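Local atomic coordinates of cystalysin (Treponema denticola, PDB entry 1C7N), a protein that belongs to the class I and II aminotransferase family of fold-type I pyridoxal-5'-phosphate enzymes and binds that cofactor. Residues Pro67-Glu70 / Tyr71-Thr74. Numbering follows the deposited sequence.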
loop_
_atom_site.group_PDB
_atom_site.type_symbol
_atom_site.label_atom_id
_atom_site.label_comp_id
_atom_site.label_asym_id
_atom_site.label_seq_id
_atom_site.Cartn_x
_atom_site.Cartn_y
_atom_site.Cartn_z
ATOM N N PRO A 67 -11.324 -5.986 -3.813
ATOM C CA PRO A 67 -11.966 -7.040 -3.020
ATOM C C PRO A 67 -13.172 -7.646 -3.730
ATOM O O PRO A 67 -13.977 -6.924 -4.303
ATOM C CB PRO A 67 -12.409 -6.313 -1.742
ATOM C CG PRO A 67 -11.789 -4.925 -1.834
ATOM C CD PRO A 67 -11.682 -4.656 -3.299
ATOM N N THR A 68 -13.295 -8.968 -3.683
ATOM C CA THR A 68 -14.436 -9.649 -4.292
ATOM C C THR A 68 -15.562 -9.648 -3.260
ATOM O O THR A 68 -15.326 -9.404 -2.074
ATOM C CB THR A 68 -14.123 -11.112 -4.606
ATOM O OG1 THR A 68 -13.737 -11.777 -3.392
ATOM C CG2 THR A 68 -13.010 -11.219 -5.637
ATOM N N GLU A 69 -16.783 -9.930 -3.698
ATOM C CA GLU A 69 -17.896 -9.975 -2.765
ATOM C C GLU A 69 -17.623 -11.110 -1.786
ATOM O O GLU A 69 -17.948 -11.019 -0.602
ATOM C CB GLU A 69 -19.215 -10.209 -3.504
ATOM C CG GLU A 69 -19.619 -9.039 -4.386
ATOM C CD GLU A 69 -19.592 -7.715 -3.635
ATOM O OE1 GLU A 69 -20.381 -7.553 -2.673
ATOM O OE2 GLU A 69 -18.775 -6.841 -4.005
ATOM N N GLU A 70 -17.006 -12.176 -2.286
ATOM C CA GLU A 70 -16.675 -13.314 -1.436
ATOM C C GLU A 70 -15.697 -12.866 -0.347
ATOM O O GLU A 70 -15.787 -13.312 0.799
ATOM C CB GLU A 70 -16.058 -14.438 -2.271
ATOM C CG GLU A 70 -15.589 -15.649 -1.461
ATOM C CD GLU A 70 -16.718 -16.365 -0.724
ATOM O OE1 GLU A 70 -16.433 -17.405 -0.085
ATOM O OE2 GLU A 70 -17.880 -15.901 -0.776
ATOM N N TYR A 71 -14.772 -11.981 -0.708
ATOM C CA TYR A 71 -13.796 -11.471 0.249
ATOM C C TYR A 71 -14.524 -10.740 1.365
ATOM O O TYR A 71 -14.268 -10.964 2.549
ATOM C CB TYR A 71 -12.825 -10.499 -0.428
ATOM C CG TYR A 71 -11.950 -9.748 0.556
ATOM C CD1 TYR A 71 -10.764 -10.302 1.030
ATOM C CD2 TYR A 71 -12.327 -8.492 1.035
ATOM C CE1 TYR A 71 -9.971 -9.623 1.960
ATOM C CE2 TYR A 71 -11.543 -7.806 1.965
ATOM C CZ TYR A 71 -10.369 -8.377 2.420
ATOM O OH TYR A 71 -9.598 -7.701 3.338
ATOM N N LYS A 72 -15.431 -9.852 0.975
ATOM C CA LYS A 72 -16.201 -9.081 1.934
ATOM C C LYS A 72 -17.047 -10.010 2.795
ATOM O O LYS A 72 -17.152 -9.813 4.008
ATOM C CB LYS A 72 -17.088 -8.071 1.202
ATOM C CG LYS A 72 -16.294 -7.120 0.315
ATOM C CD LYS A 72 -17.173 -6.091 -0.367
ATOM C CE LYS A 72 -16.312 -5.121 -1.171
ATOM N NZ LYS A 72 -17.047 -3.889 -1.555
ATOM N N LYS A 73 -17.647 -11.020 2.172
ATOM C CA LYS A 73 -18.468 -11.967 2.917
ATOM C C LYS A 73 -17.630 -12.693 3.959
ATOM O O LYS A 73 -18.097 -12.948 5.067
ATOM C CB LYS A 73 -19.099 -13.012 1.988
ATOM C CG LYS A 73 -20.109 -12.472 0.990
ATOM C CD LYS A 73 -20.910 -13.617 0.372
ATOM C CE LYS A 73 -21.640 -13.180 -0.886
ATOM N NZ LYS A 73 -22.525 -12.012 -0.649
ATOM N N THR A 74 -16.395 -13.030 3.589
ATOM C CA THR A 74 -15.484 -13.742 4.481
ATOM C C THR A 74 -15.087 -12.892 5.690
ATOM O O THR A 74 -14.949 -13.406 6.799
ATOM C CB THR A 74 -14.214 -14.199 3.721
ATOM O OG1 THR A 74 -14.589 -15.087 2.659
ATOM C CG2 THR A 74 -13.266 -14.929 4.649
#
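The N-terminal cap and first turn of helix 69-83 bring Thr68 against Tyr71 and Pro67 against the tyrosine ring. Thr68 is the N-cap residue: its OG1 accepts from Tyr71 N at 2.9 Å, with an N-H...O angle of 144°, supplying the acceptor that a first-turn amide lacks. A chi1 of 58° sets OG1 between the backbone N and the carbonyl carbon, close to the Tyr71 amide; the short, branched threonine side chain suits this because its hydroxyl sits directly on CB. The regular helical bonds start here as well, Lys72 N to Thr68 O at 3.1 Å and Lys73 N to Glu69 O at 2.8 Å.

Pro67, just ahead of the cap, lays CB 3.5 Å from Tyr71 CD2, an oblique apolar contact. The tyrosine CG lies anti to the backbone N (chi1 170°), and the buried ring continues inward to meet Tyr278 edge-to-face while its OH bonds to Asn249.

Glu70 O, in the first turn, accepts twice from Thr74, one turn on: from N at 2.9 Å and from OG1 at 2.8 Å, the two donors arriving from opposite faces of the carbonyl plane. The buried threonine hydroxyl thus finds its partner on its own helix, and Glu70 turns its OE1 to a salt bridge with Lys286 of helix 275-287.

On the more exposed side, Glu69 OE2 stands 4.2 Å from Lys72 NZ, opposite charges near each other but not in contact, while the extended lysine chain runs past Thr68 O. Acidic Glu69 and Glu70 in the first turn would also be expected to interact favourably with the helix dipole. A threonine N-cap bonded to the amide three residues on, followed by acidic residues in the first turn, is typical of a capped helix N-terminus; here Pro67 adds an apolar contact with the Tyr71 ring.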